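Local coordinates for protein putative secreted endoglycosylceramidase (PDB 6JYZ) that probably hydrolyses O-glycosidic bonds as a family 5 glycoside hydrolase, acting as an endogalactosylceramidase on glycosphingolipids, at residues F71-N85 / D112-H125. Numbering follows the deposited sequence.
Sequences FEAMAALGFDVVRLN and DAKDNGIYTVLDMH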
ATOM      1  N   PHE A  71       1.737 -11.429 -11.223  1.00 11.84           N
ATOM      2  CA  PHE A  71       1.398 -12.036  -9.939  1.00 12.24           C
ATOM      3  C   PHE A  71       2.193 -13.329  -9.731  1.00 12.00           C
ATOM      4  O   PHE A  71       2.578 -13.646  -8.597  1.00 12.49           O
ATOM      5  CB  PHE A  71      -0.111 -12.263  -9.851  1.00 12.41           C
ATOM      6  CG  PHE A  71      -0.856 -10.937  -9.858  1.00 12.01           C
ATOM      7  CD1 PHE A  71      -0.908 -10.195  -8.683  1.00 11.83           C
ATOM      8  CD2 PHE A  71      -1.448 -10.411 -11.000  1.00 14.27           C
ATOM      9  CE1 PHE A  71      -1.541  -8.947  -8.676  1.00 13.85           C
ATOM     10  CE2 PHE A  71      -2.074  -9.156 -10.998  1.00 14.14           C
ATOM     11  CZ  PHE A  71      -2.094  -8.429  -9.818  1.00 14.13           C
ATOM     12  N   GLU A  72       2.511 -14.080 -10.809  1.00 12.25           N
ATOM     13  CA  GLU A  72       3.382 -15.248 -10.653  1.00 12.74           C
ATOM     14  C   GLU A  72       4.754 -14.771 -10.211  1.00 12.85           C
ATOM     15  O   GLU A  72       5.386 -15.401  -9.342  1.00 13.59           O
ATOM     16  CB  GLU A  72       3.445 -15.975 -12.015  1.00 14.68           C
ATOM     17  CG  GLU A  72       2.086 -16.558 -12.391  1.00 17.68           C
ATOM     18  CD  GLU A  72       1.949 -16.992 -13.872  1.00 23.42           C
ATOM     19  OE1 GLU A  72       2.972 -16.902 -14.587  1.00 28.56           O
ATOM     20  OE2 GLU A  72       0.850 -17.451 -14.236  1.00 28.73           O
ATOM     21  N   ALA A  73       5.278 -13.676 -10.766  1.00 13.01           N
ATOM     22  CA  ALA A  73       6.559 -13.155 -10.380  1.00 12.62           C
ATOM     23  C   ALA A  73       6.561 -12.689  -8.925  1.00 12.52           C
ATOM     24  O   ALA A  73       7.576 -12.802  -8.212  1.00 13.88           O
ATOM     25  CB  ALA A  73       7.032 -12.082 -11.322  1.00 13.55           C
ATOM     26  N   MET A  74       5.452 -12.060  -8.471  1.00 11.91           N
ATOM     27  CA  MET A  74       5.375 -11.627  -7.057  1.00 12.92           C
ATOM     28  C   MET A  74       5.424 -12.841  -6.151  1.00 12.08           C
ATOM     29  O   MET A  74       6.119 -12.791  -5.111  1.00 12.29           O
ATOM     30  CB  MET A  74       4.047 -10.910  -6.812  1.00 12.80           C
ATOM     31  CG  MET A  74       4.037  -9.554  -7.537  1.00 14.29           C
ATOM     32  SD  MET A  74       2.322  -8.829  -7.424  1.00 15.74           S
ATOM     33  CE  MET A  74       2.235  -8.086  -9.053  1.00 18.71           C
ATOM     34  N   ALA A  75       4.667 -13.876  -6.489  1.00 12.22           N
ATOM     35  CA  ALA A  75       4.677 -15.087  -5.659  1.00 12.11           C
ATOM     36  C   ALA A  75       6.085 -15.706  -5.632  1.00 13.74           C
ATOM     37  O   ALA A  75       6.432 -16.330  -4.617  1.00 13.91           O
ATOM     38  CB  ALA A  75       3.676 -16.065  -6.169  1.00 14.32           C
ATOM     39  N   ALA A  76       6.872 -15.517  -6.706  1.00 13.47           N
ATOM     40  CA  ALA A  76       8.216 -16.080  -6.740  1.00 14.26           C
ATOM     41  C   ALA A  76       9.181 -15.304  -5.873  1.00 15.97           C
ATOM     42  O   ALA A  76      10.336 -15.783  -5.671  1.00 16.78           O
ATOM     43  CB  ALA A  76       8.646 -16.190  -8.184  1.00 15.84           C
ATOM     44  N   LEU A  77       8.804 -14.129  -5.308  1.00 13.76           N
ATOM     45  CA  LEU A  77       9.556 -13.446  -4.271  1.00 13.05           C
ATOM     46  C   LEU A  77       8.959 -13.708  -2.898  1.00 12.10           C
ATOM     47  O   LEU A  77       9.434 -13.082  -1.931  1.00 14.25           O
ATOM     48  CB  LEU A  77       9.615 -11.940  -4.560  1.00 14.34           C
ATOM     49  CG  LEU A  77      10.345 -11.624  -5.837  1.00 16.11           C
ATOM     50  CD1 LEU A  77      10.064 -10.182  -6.282  1.00 22.11           C
ATOM     51  CD2 LEU A  77      11.861 -11.806  -5.677  1.00 19.29           C
ATOM     52  N   GLY A  78       7.936 -14.554  -2.814  1.00 11.15           N
ATOM     53  CA  GLY A  78       7.365 -14.895  -1.514  1.00 11.25           C
ATOM     54  C   GLY A  78       6.167 -14.014  -1.101  1.00 10.72           C
ATOM     55  O   GLY A  78       5.601 -14.258  -0.049  1.00 10.80           O
ATOM     56  N   PHE A  79       5.801 -13.020  -1.939  1.00 10.42           N
ATOM     57  CA  PHE A  79       4.772 -12.073  -1.481  1.00 10.20           C
ATOM     58  C   PHE A  79       3.414 -12.745  -1.360  1.00 10.20           C
ATOM     59  O   PHE A  79       3.041 -13.576  -2.198  1.00 10.64           O
ATOM     60  CB  PHE A  79       4.661 -10.975  -2.533  1.00 10.65           C
ATOM     61  CG  PHE A  79       5.870 -10.132  -2.740  1.00 11.16           C
ATOM     62  CD1 PHE A  79       6.957 -10.176  -1.873  1.00 12.57           C
ATOM     63  CD2 PHE A  79       5.906  -9.223  -3.795  1.00 11.20           C
ATOM     64  CE1 PHE A  79       8.063  -9.328  -2.070  1.00 13.66           C
ATOM     65  CE2 PHE A  79       7.015  -8.420  -4.005  1.00 13.16           C
ATOM     66  CZ  PHE A  79       8.075  -8.456  -3.133  1.00 14.23           C
ATOM     67  N   ASP A  80       2.675 -12.374  -0.319  1.00  9.19           N
ATOM     68  CA  ASP A  80       1.328 -12.869  -0.123  1.00  9.69           C
ATOM     69  C   ASP A  80       0.274 -11.748  -0.045  1.00  9.43           C
ATOM     70  O   ASP A  80      -0.859 -12.036   0.281  1.00  9.63           O
ATOM     71  CB  ASP A  80       1.188 -13.767   1.117  1.00  9.72           C
ATOM     72  CG  ASP A  80       1.403 -13.022   2.402  1.00 10.43           C
ATOM     73  OD1 ASP A  80       1.688 -11.805   2.367  1.00 10.29           O
ATOM     74  OD2 ASP A  80       1.245 -13.692   3.487  1.00 11.07           O
ATOM     75  N   VAL A  81       0.669 -10.539  -0.453  1.00  9.07           N
ATOM     76  CA  VAL A  81      -0.316  -9.453  -0.553  1.00  9.32           C
ATOM     77  C   VAL A  81       0.167  -8.533  -1.660  1.00  9.10           C
ATOM     78  O   VAL A  81       1.338  -8.410  -1.969  1.00 10.25           O
ATOM     79  CB  VAL A  81      -0.445  -8.678   0.790  1.00  8.89           C
ATOM     80  CG1 VAL A  81       0.770  -7.802   1.087  1.00 10.21           C
ATOM     81  CG2 VAL A  81      -1.718  -7.845   0.841  1.00 10.79           C
ATOM     82  N   VAL A  82      -0.818  -7.848  -2.232  1.00  9.15           N
ATOM     83  CA  VAL A  82      -0.569  -6.734  -3.146  1.00  9.76           C
ATOM     84  C   VAL A  82      -1.436  -5.553  -2.696  1.00  9.01           C
ATOM     85  O   VAL A  82      -2.585  -5.734  -2.295  1.00  9.54           O
ATOM     86  CB  VAL A  82      -0.929  -7.117  -4.585  1.00 10.55           C
ATOM     87  CG1 VAL A  82      -2.333  -7.614  -4.718  1.00 14.11           C
ATOM     88  CG2 VAL A  82      -0.778  -5.959  -5.539  1.00 13.93           C
ATOM     89  N   ARG A  83      -0.836  -4.375  -2.705  1.00  9.30           N
ATOM     90  CA  ARG A  83      -1.600  -3.130  -2.553  1.00  8.37           C
ATOM     91  C   ARG A  83      -1.852  -2.632  -3.975  1.00  8.55           C
ATOM     92  O   ARG A  83      -0.963  -2.154  -4.656  1.00  8.98           O
ATOM     93  CB  ARG A  83      -0.845  -2.146  -1.654  1.00  8.60           C
ATOM     94  CG  ARG A  83      -1.680  -0.865  -1.416  1.00  8.74           C
ATOM     95  CD  ARG A  83      -1.028  -0.057  -0.305  1.00  9.21           C
ATOM     96  NE  ARG A  83      -1.678   1.230  -0.052  1.00  8.78           N
ATOM     97  CZ  ARG A  83      -1.168   2.425  -0.351  1.00  8.50           C
ATOM     98  NH1 ARG A  83      -0.107   2.583  -1.140  1.00  8.99           N
ATOM     99  NH2 ARG A  83      -1.787   3.498   0.190  1.00  9.17           N
ATOM    100  N   LEU A  84      -3.106  -2.839  -4.403  1.00  8.81           N
ATOM    101  CA  LEU A  84      -3.495  -2.555  -5.784  1.00  9.20           C
ATOM    102  C   LEU A  84      -3.956  -1.098  -5.868  1.00  8.56           C
ATOM    103  O   LEU A  84      -4.984  -0.740  -5.267  1.00  9.50           O
ATOM    104  CB  LEU A  84      -4.588  -3.559  -6.177  1.00 10.22           C
ATOM    105  CG  LEU A  84      -4.920  -3.528  -7.665  1.00 10.40           C
ATOM    106  CD1 LEU A  84      -3.802  -4.138  -8.525  1.00 11.67           C
ATOM    107  CD2 LEU A  84      -6.208  -4.293  -7.877  1.00 13.07           C
ATOM    108  N   ASN A  85      -3.152  -0.287  -6.532  1.00  8.35           N
ATOM    109  CA  ASN A  85      -3.417   1.162  -6.550  1.00  9.00           C
ATOM    110  C   ASN A  85      -4.442   1.445  -7.650  1.00  9.26           C
ATOM    111  O   ASN A  85      -4.077   1.413  -8.842  1.00 10.62           O
ATOM    112  CB  ASN A  85      -2.099   1.897  -6.829  1.00  9.37           C
ATOM    113  CG  ASN A  85      -0.892   1.410  -6.043  1.00 10.18           C
ATOM    114  OD1 ASN A  85       0.151   1.142  -6.674  1.00 12.30           O
ATOM    115  ND2 ASN A  85      -0.968   1.333  -4.722  1.00 10.16           N
ATOM    116  N   ASP A 112      -6.159 -13.145 -10.348  1.00 11.97           N
ATOM    117  CA  ASP A 112      -4.802 -13.543 -10.671  1.00 12.73           C
ATOM    118  C   ASP A 112      -3.919 -13.547  -9.434  1.00 12.31           C
ATOM    119  O   ASP A 112      -3.091 -14.478  -9.234  1.00 13.13           O
ATOM    120  CB  ASP A 112      -4.194 -12.599 -11.699  1.00 14.21           C
ATOM    121  CG  ASP A 112      -4.770 -12.741 -13.121  1.00 16.09           C
ATOM    122  OD1 ASP A 112      -5.335 -13.849 -13.446  1.00 19.01           O
ATOM    123  OD2 ASP A 112      -4.583 -11.781 -13.903  1.00 18.36           O
ATOM    124  N   ALA A 113      -4.077 -12.572  -8.546  1.00 11.18           N
ATOM    125  CA  ALA A 113      -3.350 -12.607  -7.275  1.00 11.26           C
ATOM    126  C   ALA A 113      -3.795 -13.818  -6.469  1.00 11.24           C
ATOM    127  O   ALA A 113      -2.923 -14.571  -5.970  1.00 11.10           O
ATOM    128  CB  ALA A 113      -3.623 -11.268  -6.552  1.00 11.78           C
ATOM    129  N   LYS A 114      -5.068 -14.077  -6.296  1.00 10.76           N
ATOM    130  CA  LYS A 114      -5.549 -15.183  -5.484  1.00 11.50           C
ATOM    131  C   LYS A 114      -5.038 -16.520  -6.019  1.00 12.62           C
ATOM    132  O   LYS A 114      -4.633 -17.383  -5.202  1.00 13.05           O
ATOM    133  CB  LYS A 114      -7.076 -15.111  -5.430  1.00 14.37           C
ATOM    134  CG  LYS A 114      -7.798 -16.189  -4.624  1.00 17.20           C
ATOM    135  CD  LYS A 114      -9.357 -16.061  -4.856  1.00 19.70           C
ATOM    136  CE  LYS A 114     -10.090 -16.942  -3.840  1.00 22.88           C
ATOM    137  NZ  LYS A 114     -11.569 -16.693  -3.734  1.00 18.42           N
ATOM    138  N   ASP A 115      -4.963 -16.661  -7.334  1.00 12.14           N
ATOM    139  CA  ASP A 115      -4.512 -17.918  -7.948  1.00 14.20           C
ATOM    140  C   ASP A 115      -3.052 -18.130  -7.559  1.00 14.41           C
ATOM    141  O   ASP A 115      -2.568 -19.273  -7.694  1.00 16.59           O
ATOM    142  CB  ASP A 115      -4.659 -17.804  -9.467  1.00 16.43           C
ATOM    143  CG  ASP A 115      -6.087 -17.990  -9.994  1.00 16.95           C
ATOM    144  OD1 ASP A 115      -6.950 -18.330  -9.222  1.00 19.08           O
ATOM    145  OD2 ASP A 115      -6.235 -17.663 -11.208  1.00 21.57           O
ATOM    146  N   ASN A 116      -2.297 -17.099  -7.156  1.00 12.62           N
ATOM    147  CA  ASN A 116      -0.891 -17.190  -6.822  1.00 11.63           C
ATOM    148  C   ASN A 116      -0.685 -17.046  -5.309  1.00 10.71           C
ATOM    149  O   ASN A 116       0.441 -16.747  -4.914  1.00 12.39           O
ATOM    150  CB  ASN A 116      -0.114 -16.158  -7.630  1.00 12.76           C
ATOM    151  CG  ASN A 116      -0.004 -16.601  -9.061  1.00 13.74           C
ATOM    152  OD1 ASN A 116       0.825 -17.483  -9.335  1.00 15.68           O
ATOM    153  ND2 ASN A 116      -0.846 -16.104  -9.959  1.00 13.93           N
ATOM    154  N   GLY A 117      -1.739 -17.191  -4.537  1.00 10.71           N
ATOM    155  CA  GLY A 117      -1.612 -17.138  -3.094  1.00 12.40           C
ATOM    156  C   GLY A 117      -1.458 -15.723  -2.521  1.00 11.03           C
ATOM    157  O   GLY A 117      -0.867 -15.553  -1.445  1.00 11.97           O
ATOM    158  N   ILE A 118      -1.981 -14.724  -3.229  1.00 10.98           N
ATOM    159  CA  ILE A 118      -1.755 -13.315  -2.852  1.00  9.81           C
ATOM    160  C   ILE A 118      -3.107 -12.714  -2.576  1.00  9.88           C
ATOM    161  O   ILE A 118      -3.991 -12.703  -3.461  1.00 10.81           O
ATOM    162  CB  ILE A 118      -1.039 -12.627  -4.003  1.00 10.23           C
ATOM    163  CG1 ILE A 118       0.334 -13.281  -4.255  1.00 10.92           C
ATOM    164  CG2 ILE A 118      -0.889 -11.107  -3.725  1.00 10.30           C
ATOM    165  CD1 ILE A 118       1.016 -12.695  -5.496  1.00 13.06           C
ATOM    166  N   TYR A 119      -3.270 -12.127  -1.401  1.00  9.59           N
ATOM    167  CA  TYR A 119      -4.412 -11.305  -1.036  1.00  9.82           C
ATOM    168  C   TYR A 119      -4.273  -9.899  -1.627  1.00  8.98           C
ATOM    169  O   TYR A 119      -3.164  -9.429  -1.885  1.00 10.10           O
ATOM    170  CB  TYR A 119      -4.444 -11.125   0.486  1.00 10.73           C
ATOM    171  CG  TYR A 119      -4.859 -12.342   1.284  1.00 10.11           C
ATOM    172  CD1 TYR A 119      -6.198 -12.556   1.541  1.00 11.41           C
ATOM    173  CD2 TYR A 119      -3.927 -13.190   1.871  1.00 11.20           C
ATOM    174  CE1 TYR A 119      -6.638 -13.619   2.314  1.00 10.94           C
ATOM    175  CE2 TYR A 119      -4.343 -14.242   2.676  1.00 11.48           C
ATOM    176  CZ  TYR A 119      -5.691 -14.463   2.851  1.00 10.96           C
ATOM    177  OH  TYR A 119      -6.089 -15.524   3.651  1.00 12.88           O
ATOM    178  N   THR A 120      -5.403  -9.210  -1.814  1.00  9.78           N
ATOM    179  CA  THR A 120      -5.403  -7.867  -2.366  1.00  9.35           C
ATOM    180  C   THR A 120      -5.957  -6.842  -1.400  1.00  9.22           C
ATOM    181  O   THR A 120      -7.069  -7.000  -0.872  1.00 10.02           O
ATOM    182  CB  THR A 120      -6.244  -7.833  -3.631  1.00 10.21           C
ATOM    183  OG1 THR A 120      -5.661  -8.694  -4.610  1.00 11.56           O
ATOM    184  CG2 THR A 120      -6.283  -6.444  -4.260  1.00 11.78           C
ATOM    185  N   VAL A 121      -5.192  -5.759  -1.193  1.00  9.10           N
ATOM    186  CA  VAL A 121      -5.698  -4.547  -0.582  1.00  9.38           C
ATOM    187  C   VAL A 121      -6.109  -3.622  -1.713  1.00  9.30           C
ATOM    188  O   VAL A 121      -5.291  -3.304  -2.594  1.00  9.95           O
ATOM    189  CB  VAL A 121      -4.626  -3.891   0.305  1.00  9.61           C
ATOM    190  CG1 VAL A 121      -5.067  -2.484   0.719  1.00 10.93           C
ATOM    191  CG2 VAL A 121      -4.290  -4.742   1.498  1.00 11.00           C
ATOM    192  N   LEU A 122      -7.373  -3.187  -1.710  1.00  9.20           N
ATOM    193  CA  LEU A 122      -7.828  -2.200  -2.693  1.00  9.49           C
ATOM    194  C   LEU A 122      -7.513  -0.803  -2.159  1.00  9.04           C
ATOM    195  O   LEU A 122      -8.090  -0.403  -1.156  1.00  9.54           O
ATOM    196  CB  LEU A 122      -9.342  -2.349  -2.917  1.00 10.84           C
ATOM    197  CG  LEU A 122      -9.758  -3.717  -3.504  1.00 12.16           C
ATOM    198  CD1 LEU A 122     -11.267  -3.760  -3.546  1.00 15.16           C
ATOM    199  CD2 LEU A 122      -9.173  -3.881  -4.888  1.00 13.65           C
ATOM    200  N   ASP A 123      -6.623  -0.104  -2.851  1.00  9.41           N
ATOM    201  CA  ASP A 123      -6.178   1.210  -2.394  1.00  8.91           C
ATOM    202  C   ASP A 123      -6.692   2.299  -3.329  1.00  8.87           C
ATOM    203  O   ASP A 123      -6.303   2.327  -4.487  1.00  9.16           O
ATOM    204  CB  ASP A 123      -4.639   1.198  -2.352  1.00  9.45           C
ATOM    205  CG  ASP A 123      -3.987   2.554  -2.422  1.00 10.68           C
ATOM    206  OD1 ASP A 123      -4.521   3.547  -1.928  1.00 11.58           O
ATOM    207  OD2 ASP A 123      -2.898   2.614  -3.067  1.00 11.05           O
ATOM    208  N   MET A 124      -7.537   3.167  -2.776  1.00  8.83           N
ATOM    209  CA  MET A 124      -8.027   4.311  -3.552  1.00  8.37           C
ATOM    210  C   MET A 124      -6.887   5.313  -3.594  1.00  8.79           C
ATOM    211  O   MET A 124      -6.705   6.100  -2.642  1.00  9.29           O
ATOM    212  CB  MET A 124      -9.274   4.862  -2.870  1.00  9.14           C
ATOM    213  CG  MET A 124     -10.055   5.855  -3.735  1.00 10.75           C
ATOM    214  SD  MET A 124     -10.893   5.066  -5.177  1.00 10.87           S
ATOM    215  CE  MET A 124     -12.143   4.091  -4.354  1.00 12.17           C
ATOM    216  N   HIS A 125      -6.085   5.240  -4.633  1.00  8.74           N
ATOM    217  CA  HIS A 125      -4.792   5.897  -4.650  1.00  8.63           C
ATOM    218  C   HIS A 125      -4.910   7.281  -5.236  1.00  9.59           C
ATOM    219  O   HIS A 125      -5.705   7.579  -6.131  1.00 10.67           O
ATOM    220  CB  HIS A 125      -3.795   5.075  -5.477  1.00  9.84           C
ATOM    221  CG  HIS A 125      -2.359   5.309  -5.066  1.00  9.08           C
ATOM    222  ND1 HIS A 125      -1.427   6.157  -5.636  1.00 13.04           N
ATOM    223  CD2 HIS A 125      -1.797   4.721  -3.978  1.00  7.55           C
ATOM    224  CE1 HIS A 125      -0.299   6.019  -4.846  1.00  8.54           C
ATOM    225  NE2 HIS A 125      -0.527   5.178  -3.882  1.00 12.50           N
TER
HETATM  226  O   HOH W   1      -1.360 -17.459 -12.513  1.00 26.54           O
HETATM  227  O   HOH W   2       2.197 -16.145  -2.801  1.00 11.80           O
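R83 and D123 stack across two parallel strands: the guanidinium and carboxylate planes are 10° apart. From CB the R83 chain runs extended to NE, with CG anti to the backbone N (chi1 -177°). R83 CG packs on D123 CB at 3.7 Å, while V121 CG1 lies a little farther off. At the tip R83 NH2 is 3.5 Å from D123 OD1, and R83 NH1 approaches the edge of the H125 ring. D123 OD2 is modelled over the centre of the guanidinium face, 3.2 Å from R83 CZ, but it crowds the H125 ring and its place is doubtful; as modelled, the salt bridge would be one of charge alone. The N-H groups are spent on other residues: NE in a salt bridge with D218, NH1 with E329 and in a hydrogen bond with N46, NH2 with E263 and in a hydrogen bond with N221. A methionine here would probably leave these carboxylates without their shared positive charge and D123 without its stacking partner.

Backbone bonds fix the pairing of the strands, among them V121 N to V82 O (2.8 Å, 169°) and L84 N to V121 O. At the other end the preceding helices meet, where A113 CB touches F71 CD1 at 3.6 Å. Strands 81-86 and 119-124 are thus neighbours in the (beta/alpha)8 barrel expected of family 5 hydrolases, flanked by strands 38-47 and 214-218, with helices 68-75 and 100-115 packed outside.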